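Local atomic coordinates of Serine/threonine-protein kinase Tel1 (Chaetomium thermophilum, PDB entry 6SKY), a protein that probably senses DNA damage as an ATM-family serine/threonine kinase, using ATP to phosphorylate [ST]-Q sites and so switching on checkpoint signalling. Residues A[1838-1843]-A[1881-1886]; A[2225-2230]-A[2250-2255]; A[2271-2276]-A[2293-2298]. All blocks are in the same frame, centred on the assembly; numbering follows the deposited sequence.

Overall arrangement
The three contacts come in series along the chain in the helical solenoid of Tel1, away from the nucleotide and magnesium sites; contact 1 packs a helix on a turn between helices, contacts 2 and 3 pack helix on helix. Contact 1 joins helix 1836-1849 to the turn that leads into helix 1884-1898. It stands apart, its centre about 59 Å from that of contact 2 and about 63 Å from that of contact 3, on the opposite side of the chain's centre. Contacts 2 and 3 are neighbours, with centres about 13 Å apart, both inside the FAT domain. Helices 2245-2259 and 2264-2279 follow each other and touch through Ile2252 and Tyr2271, so the two pairings form one continuous run of the solenoid.

Contact 1 (A[1838-1843]-A[1881-1886]); sequences NLKLLI and CGMYKV
Cys1881 points its side chain at helix 1836-1849, and three residues of that helix close round it. Cys1881 SG, anti to its own carbonyl carbon, meets Leu1839 CD2 at 3.9 Å and has Ile1843 CD1 from the next turn at 4.1 Å. Leu1839 reaches the sulfur because its CG is anti to the backbone N (chi1 -163°). Lys1840 lies alongside: its chain runs out nearly straight past Cys1881 CB, then bends at the last torsion (chi4 -76°) so that NZ turns in to the backbone. There Lys1840 NZ donates a hydrogen bond of 2.8 Å to Cys1881 O, in the carbonyl plane and on a lone pair, with a C=O...N angle of 142°. That carbonyl lies just past the last residue of helix 1871-1880, which closes in a Schellman motif with Gly1882 at positive phi; a lysine charge here would probably also suit the negative end of the helix dipole. Met1883 follows as N-cap of helix 1884-1898. Its chain bends at chi3, and Met1883 CE comes tip to tip with Ile1843 CG2 at 3.9 Å. The Ile1843 and Val1886 side chains cross obliquely, Ile1843 CG2 meeting Val1886 CG1 at 3.9 Å. Beyond the turn, Val1886 N is held by Glu1654 OE2, and the Val1886 side chain rests on Pro2732 of helix 2732-2755.

Contact 2 (A[2225-2230]-A[2250-2255]); sequences RMLQAI and SKIGYQ
Lys2251 comes first along the second helix, its CG anti to the backbone N (chi1 -164°), and the aliphatic part of its chain passes Leu2227, with CD 4.0 Å from Leu2227 CD1. One residue on, Ile2252 sits level with Leu2227, where the two backbones come nearest. Ile2252 CG1 packs against Leu2227 CB at 3.7 Å, and Ile2252 CD1 continues as far as the Leu2227 carbonyl, 3.8 Å from the O. The other branch, Ile2252 CG2, lies against Gln2228 CG, the two chains crossing obliquely. Gln2228 is extended beyond CG, and its OE1 accepts a bond of 3.2 Å from Arg2225 NH2 that lies in the guanidinium plane. Gln2255, a turn after Lys2251, crosses Leu2227 at about a right angle: Leu2227 CD1 touches the amide at Gln2255 NE2, 3.5 Å away, while that NE2 is hydrogen-bonded to Ser2223 OG. Leu2227 is thus a knob in the hole made by Leu2248, Lys2251, Ile2252 and Gln2255. Segments 2225-2230 and 2250-2255 run nearly antiparallel (155°), their axes 9.9 Å apart, a hairpin pairing of the FAT solenoid. Helix 2203-2217 backs the pair through Met2226 and Gln2255, and Tyr2271 of helix 2264-2279 packs on Ile2252.

Contact 3 (A[2271-2276]-A[2293-2298]); sequences YLEPAL and HQFAVF
Leu2272 has CG anti to its carbonyl carbon (chi1 -62°), whereas Phe2295 and Phe2298 both carry CG anti to the backbone N, and these torsions bring the leucine tip in among the two rings. Leu2272 CD1 sits over one face of the Phe2298 ring, offset toward the rim, 3.9 Å from the ring centroid and 24° off the normal: a CH-pi contact. Leu2272 CD1 also reaches Phe2295 CD1 at 3.7 Å, so this one methyl serves both aromatics. The second branch, Leu2272 CD2, rests on Gln2294 CG at 3.9 Å where the two chains cross at about a right angle. One turn further on, Leu2276 crosses Phe2295 at about a right angle, Leu2276 CD1 lying 3.6 Å from Phe2295 CD2. The aliphatic stem of Glu2273 touches the far tip, with CG 4.3 Å from Phe2295 CZ; its carboxylate turns to Gln2268. An alanine in place of Phe2295 would probably loosen the packing between the helices, because Leu2272 and Leu2276 would both lose the ring they lie against. Tyr2271 and Gln2294 carry the packing on to helix 2245-2259, and Asn2380 of helix 2348-2387 lies against Phe2295. The axes of segments 2271-2276 and 2293-2298 pass 10.3 Å apart at 146°, so their helices form a roughly antiparallel hairpin, as in the TPR-like alpha solenoid of FAT domains.

Contact 1 (A[1838-1843]-A[1881-1886])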
# COMPACT_ATOMS: atom_id res chain seq x y z
N ASN A 1838 -31.34 23.62 -34.43
CA ASN A 1838 -31.60 22.96 -35.70
C ASN A 1838 -30.62 21.84 -35.97
O ASN A 1838 -30.96 20.88 -36.66
CB ASN A 1838 -31.53 23.97 -36.85
CG ASN A 1838 -32.65 24.98 -36.82
OD1 ASN A 1838 -33.72 24.73 -36.27
ND2 ASN A 1838 -32.41 26.13 -37.42
N LEU A 1839 -29.40 21.96 -35.45
CA LEU A 1839 -28.43 20.89 -35.58
C LEU A 1839 -28.88 19.66 -34.82
O LEU A 1839 -28.69 18.53 -35.28
CB LEU A 1839 -27.07 21.38 -35.08
CG LEU A 1839 -25.83 20.60 -35.46
CD1 LEU A 1839 -25.74 20.46 -36.95
CD2 LEU A 1839 -24.63 21.32 -34.93
N LYS A 1840 -29.48 19.85 -33.64
CA LYS A 1840 -30.08 18.72 -32.94
C LYS A 1840 -31.12 18.01 -33.80
O LYS A 1840 -31.20 16.78 -33.80
CB LYS A 1840 -30.72 19.19 -31.64
CG LYS A 1840 -29.78 19.34 -30.49
CD LYS A 1840 -30.56 19.43 -29.21
CE LYS A 1840 -29.69 19.88 -28.06
NZ LYS A 1840 -28.81 18.79 -27.56
N LEU A 1841 -31.92 18.77 -34.53
CA LEU A 1841 -32.96 18.17 -35.36
C LEU A 1841 -32.36 17.44 -36.55
O LEU A 1841 -32.89 16.40 -36.96
CB LEU A 1841 -33.92 19.26 -35.82
CG LEU A 1841 -35.13 18.86 -36.65
CD1 LEU A 1841 -36.09 18.06 -35.83
CD2 LEU A 1841 -35.80 20.10 -37.16
N LEU A 1842 -31.27 17.94 -37.10
CA LEU A 1842 -30.57 17.21 -38.16
C LEU A 1842 -30.03 15.88 -37.66
O LEU A 1842 -30.16 14.85 -38.32
CB LEU A 1842 -29.44 18.06 -38.72
CG LEU A 1842 -29.76 18.87 -39.95
CD1 LEU A 1842 -28.52 19.57 -40.41
CD2 LEU A 1842 -30.29 17.96 -41.02
N ILE A 1843 -29.41 15.89 -36.49
CA ILE A 1843 -28.87 14.66 -35.92
C ILE A 1843 -29.98 13.67 -35.63
O ILE A 1843 -29.85 12.47 -35.89
CB ILE A 1843 -28.05 14.99 -34.67
CG1 ILE A 1843 -26.76 15.69 -35.07
CG2 ILE A 1843 -27.75 13.74 -33.90
CD1 ILE A 1843 -26.23 16.59 -34.02
N CYS A 1881 -23.41 19.39 -29.45
CA CYS A 1881 -24.76 19.51 -28.93
C CYS A 1881 -24.96 18.81 -27.59
O CYS A 1881 -26.06 18.87 -27.04
CB CYS A 1881 -25.76 18.96 -29.94
SG CYS A 1881 -25.74 19.79 -31.52
N GLY A 1882 -23.94 18.12 -27.07
CA GLY A 1882 -24.07 17.46 -25.80
C GLY A 1882 -24.73 16.11 -25.83
O GLY A 1882 -25.24 15.66 -24.80
N MET A 1883 -24.75 15.44 -26.97
CA MET A 1883 -25.34 14.11 -27.12
C MET A 1883 -24.18 13.13 -27.25
O MET A 1883 -23.73 12.83 -28.35
CB MET A 1883 -26.25 14.05 -28.33
CG MET A 1883 -27.26 15.16 -28.42
SD MET A 1883 -27.86 15.45 -30.09
CE MET A 1883 -29.04 14.13 -30.28
N TYR A 1884 -23.70 12.63 -26.12
CA TYR A 1884 -22.44 11.88 -26.13
C TYR A 1884 -22.60 10.41 -26.49
O TYR A 1884 -21.68 9.84 -27.08
CB TYR A 1884 -21.76 12.02 -24.78
CG TYR A 1884 -21.35 13.44 -24.50
CD1 TYR A 1884 -20.42 14.07 -25.29
CD2 TYR A 1884 -21.92 14.15 -23.47
CE1 TYR A 1884 -20.05 15.36 -25.06
CE2 TYR A 1884 -21.56 15.44 -23.23
CZ TYR A 1884 -20.63 16.04 -24.02
OH TYR A 1884 -20.27 17.34 -23.78
N LYS A 1885 -23.73 9.79 -26.19
CA LYS A 1885 -23.94 8.43 -26.65
C LYS A 1885 -24.20 8.38 -28.15
O LYS A 1885 -23.72 7.48 -28.84
CB LYS A 1885 -25.09 7.79 -25.88
CG LYS A 1885 -24.79 7.58 -24.43
CD LYS A 1885 -26.04 7.34 -23.65
CE LYS A 1885 -25.74 6.80 -22.29
NZ LYS A 1885 -24.69 7.58 -21.62
N VAL A 1886 -24.95 9.36 -28.66
CA VAL A 1886 -25.12 9.49 -30.10
C VAL A 1886 -23.77 9.75 -30.77
O VAL A 1886 -23.47 9.19 -31.83
CB VAL A 1886 -26.12 10.62 -30.40
CG1 VAL A 1886 -26.35 10.74 -31.86
CG2 VAL A 1886 -27.42 10.35 -29.70

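Contact 2 (A[2225-2230]-A[2250-2255])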
# COMPACT_ATOMS: atom_id res chain seq x y z
N ARG A 2225 -5.49 -0.05 21.98
CA ARG A 2225 -5.31 0.63 23.26
C ARG A 2225 -6.47 1.55 23.56
O ARG A 2225 -6.92 1.66 24.71
CB ARG A 2225 -4.00 1.40 23.27
CG ARG A 2225 -2.77 0.58 23.09
CD ARG A 2225 -2.75 -0.62 24.00
NE ARG A 2225 -1.55 -1.42 23.78
CZ ARG A 2225 -1.40 -2.67 24.17
NH1 ARG A 2225 -0.27 -3.32 23.93
NH2 ARG A 2225 -2.39 -3.29 24.79
N MET A 2226 -6.99 2.22 22.53
CA MET A 2226 -8.13 3.10 22.71
C MET A 2226 -9.38 2.34 23.12
O MET A 2226 -10.12 2.77 24.01
CB MET A 2226 -8.36 3.86 21.41
CG MET A 2226 -8.98 5.20 21.58
SD MET A 2226 -8.67 6.25 20.18
CE MET A 2226 -9.54 7.70 20.76
N LEU A 2227 -9.63 1.19 22.49
CA LEU A 2227 -10.79 0.39 22.87
C LEU A 2227 -10.65 -0.17 24.27
O LEU A 2227 -11.62 -0.23 25.02
CB LEU A 2227 -11.00 -0.75 21.88
CG LEU A 2227 -11.51 -0.44 20.48
CD1 LEU A 2227 -11.58 -1.71 19.71
CD2 LEU A 2227 -12.86 0.21 20.55
N GLN A 2228 -9.44 -0.59 24.65
CA GLN A 2228 -9.25 -1.09 26.01
C GLN A 2228 -9.42 0.01 27.04
O GLN A 2228 -9.87 -0.26 28.15
CB GLN A 2228 -7.87 -1.72 26.14
CG GLN A 2228 -7.74 -3.04 25.44
CD GLN A 2228 -6.32 -3.50 25.38
OE1 GLN A 2228 -5.40 -2.71 25.52
NE2 GLN A 2228 -6.13 -4.79 25.18
N ALA A 2229 -9.05 1.24 26.70
CA ALA A 2229 -9.32 2.36 27.60
C ALA A 2229 -10.81 2.62 27.72
O ALA A 2229 -11.30 2.94 28.81
CB ALA A 2229 -8.60 3.60 27.11
N ILE A 2230 -11.56 2.52 26.62
CA ILE A 2230 -13.02 2.62 26.72
C ILE A 2230 -13.55 1.55 27.66
O ILE A 2230 -14.45 1.81 28.47
CB ILE A 2230 -13.67 2.48 25.33
CG1 ILE A 2230 -13.27 3.61 24.41
CG2 ILE A 2230 -15.16 2.48 25.46
CD1 ILE A 2230 -13.80 3.41 23.05
N SER A 2250 -15.99 -8.13 22.14
CA SER A 2250 -15.71 -8.94 20.96
C SER A 2250 -14.96 -8.15 19.90
O SER A 2250 -14.16 -8.72 19.15
CB SER A 2250 -17.00 -9.52 20.41
OG SER A 2250 -17.81 -8.52 19.87
N LYS A 2251 -15.17 -6.83 19.84
CA LYS A 2251 -14.36 -6.01 18.95
C LYS A 2251 -12.90 -5.98 19.37
O LYS A 2251 -12.00 -6.11 18.54
CB LYS A 2251 -14.94 -4.60 18.92
CG LYS A 2251 -14.47 -3.74 17.80
CD LYS A 2251 -15.10 -2.39 17.94
CE LYS A 2251 -14.82 -1.54 16.74
NZ LYS A 2251 -15.50 -2.07 15.54
N ILE A 2252 -12.65 -5.83 20.67
CA ILE A 2252 -11.28 -5.89 21.17
C ILE A 2252 -10.67 -7.25 20.87
O ILE A 2252 -9.51 -7.35 20.46
CB ILE A 2252 -11.20 -5.59 22.67
CG1 ILE A 2252 -11.80 -4.23 23.00
CG2 ILE A 2252 -9.78 -5.60 23.12
CD1 ILE A 2252 -11.86 -3.97 24.45
N GLY A 2253 -11.43 -8.32 21.08
CA GLY A 2253 -10.91 -9.65 20.82
C GLY A 2253 -10.55 -9.88 19.37
O GLY A 2253 -9.50 -10.45 19.06
N TYR A 2254 -11.40 -9.42 18.46
CA TYR A 2254 -11.11 -9.55 17.04
C TYR A 2254 -9.86 -8.77 16.66
O TYR A 2254 -8.99 -9.28 15.95
CB TYR A 2254 -12.31 -9.07 16.22
CG TYR A 2254 -11.97 -8.84 14.78
CD1 TYR A 2254 -11.75 -7.56 14.31
CD2 TYR A 2254 -11.85 -9.89 13.91
CE1 TYR A 2254 -11.43 -7.35 13.01
CE2 TYR A 2254 -11.53 -9.68 12.60
CZ TYR A 2254 -11.32 -8.40 12.16
OH TYR A 2254 -11.00 -8.18 10.85
N GLN A 2255 -9.75 -7.53 17.12
CA GLN A 2255 -8.60 -6.73 16.74
C GLN A 2255 -7.31 -7.25 17.36
O GLN A 2255 -6.25 -7.16 16.74
CB GLN A 2255 -8.83 -5.28 17.11
CG GLN A 2255 -9.92 -4.65 16.30
CD GLN A 2255 -10.03 -3.19 16.52
OE1 GLN A 2255 -10.85 -2.52 15.91
NE2 GLN A 2255 -9.21 -2.67 17.39

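Contact 3 (A[2271-2276]-A[2293-2298])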
# COMPACT_ATOMS: atom_id res chain seq x y z
N TYR A 2271 -11.40 -11.89 26.50
CA TYR A 2271 -12.30 -11.14 25.64
C TYR A 2271 -13.49 -11.93 25.14
O TYR A 2271 -14.56 -11.36 24.98
CB TYR A 2271 -11.53 -10.57 24.46
CG TYR A 2271 -10.40 -9.67 24.87
CD1 TYR A 2271 -10.65 -8.54 25.62
CD2 TYR A 2271 -9.10 -9.96 24.52
CE1 TYR A 2271 -9.63 -7.73 26.01
CE2 TYR A 2271 -8.08 -9.14 24.90
CZ TYR A 2271 -8.36 -8.03 25.65
OH TYR A 2271 -7.34 -7.21 26.03
N LEU A 2272 -13.33 -13.21 24.87
CA LEU A 2272 -14.42 -13.95 24.25
C LEU A 2272 -15.36 -14.59 25.26
O LEU A 2272 -16.58 -14.51 25.11
CB LEU A 2272 -13.85 -15.00 23.30
CG LEU A 2272 -13.03 -14.44 22.15
CD1 LEU A 2272 -12.58 -15.53 21.26
CD2 LEU A 2272 -13.83 -13.44 21.36
N GLU A 2273 -14.82 -15.21 26.29
CA GLU A 2273 -15.68 -15.79 27.31
C GLU A 2273 -16.32 -14.71 28.17
O GLU A 2273 -17.49 -14.85 28.54
CB GLU A 2273 -14.90 -16.78 28.16
CG GLU A 2273 -14.47 -18.00 27.39
CD GLU A 2273 -13.55 -18.89 28.19
OE1 GLU A 2273 -13.31 -18.58 29.38
OE2 GLU A 2273 -13.07 -19.89 27.64
N PRO A 2274 -15.61 -13.63 28.52
CA PRO A 2274 -16.32 -12.48 29.08
C PRO A 2274 -17.44 -11.96 28.21
O PRO A 2274 -18.46 -11.52 28.74
CB PRO A 2274 -15.21 -11.45 29.26
CG PRO A 2274 -14.05 -12.26 29.55
CD PRO A 2274 -14.16 -13.48 28.71
N ALA A 2275 -17.30 -11.99 26.89
CA ALA A 2275 -18.37 -11.50 26.03
C ALA A 2275 -19.59 -12.41 26.09
O ALA A 2275 -20.73 -11.95 26.24
CB ALA A 2275 -17.88 -11.36 24.60
N LEU A 2276 -19.37 -13.72 25.99
CA LEU A 2276 -20.49 -14.64 26.13
C LEU A 2276 -21.15 -14.52 27.49
O LEU A 2276 -22.36 -14.70 27.61
CB LEU A 2276 -20.05 -16.08 25.89
CG LEU A 2276 -20.13 -16.60 24.45
CD1 LEU A 2276 -18.94 -16.14 23.66
CD2 LEU A 2276 -20.20 -18.10 24.45
N HIS A 2293 -20.71 -15.86 16.40
CA HIS A 2293 -19.89 -16.04 15.21
C HIS A 2293 -18.43 -15.75 15.50
O HIS A 2293 -17.54 -16.46 15.02
CB HIS A 2293 -20.40 -15.15 14.09
CG HIS A 2293 -19.62 -15.29 12.82
ND1 HIS A 2293 -19.76 -16.37 11.99
CD2 HIS A 2293 -18.70 -14.48 12.25
CE1 HIS A 2293 -18.95 -16.23 10.95
NE2 HIS A 2293 -18.30 -15.09 11.09
N GLN A 2294 -18.15 -14.70 16.27
CA GLN A 2294 -16.80 -14.41 16.70
C GLN A 2294 -16.15 -15.62 17.36
O GLN A 2294 -15.05 -16.04 16.99
CB GLN A 2294 -16.83 -13.24 17.68
CG GLN A 2294 -15.53 -12.56 17.91
CD GLN A 2294 -15.08 -11.83 16.70
OE1 GLN A 2294 -15.81 -11.00 16.16
NE2 GLN A 2294 -13.88 -12.14 16.24
N PHE A 2295 -16.84 -16.20 18.34
CA PHE A 2295 -16.25 -17.30 19.08
C PHE A 2295 -16.09 -18.54 18.22
O PHE A 2295 -15.08 -19.25 18.33
CB PHE A 2295 -17.10 -17.60 20.31
CG PHE A 2295 -16.36 -18.29 21.39
CD1 PHE A 2295 -15.00 -18.37 21.36
CD2 PHE A 2295 -17.03 -18.87 22.43
CE1 PHE A 2295 -14.32 -19.01 22.36
CE2 PHE A 2295 -16.35 -19.51 23.42
CZ PHE A 2295 -15.00 -19.58 23.38
N ALA A 2296 -17.06 -18.83 17.35
CA ALA A 2296 -16.96 -20.00 16.49
C ALA A 2296 -15.80 -19.87 15.51
O ALA A 2296 -15.06 -20.83 15.29
CB ALA A 2296 -18.26 -20.21 15.74
N VAL A 2297 -15.64 -18.70 14.90
CA VAL A 2297 -14.54 -18.50 13.97
C VAL A 2297 -13.20 -18.58 14.69
O VAL A 2297 -12.23 -19.13 14.15
CB VAL A 2297 -14.72 -17.18 13.22
CG1 VAL A 2297 -13.49 -16.84 12.44
CG2 VAL A 2297 -15.89 -17.28 12.30
N PHE A 2298 -13.12 -18.06 15.91
CA PHE A 2298 -11.90 -18.20 16.70
C PHE A 2298 -11.55 -19.67 16.94
O PHE A 2298 -10.42 -20.10 16.68
CB PHE A 2298 -12.04 -17.47 18.02
CG PHE A 2298 -10.90 -17.67 18.96
CD1 PHE A 2298 -9.75 -16.93 18.85
CD2 PHE A 2298 -10.98 -18.60 19.98
CE1 PHE A 2298 -8.71 -17.12 19.70
CE2 PHE A 2298 -9.94 -18.80 20.83
CZ PHE A 2298 -8.81 -18.05 20.70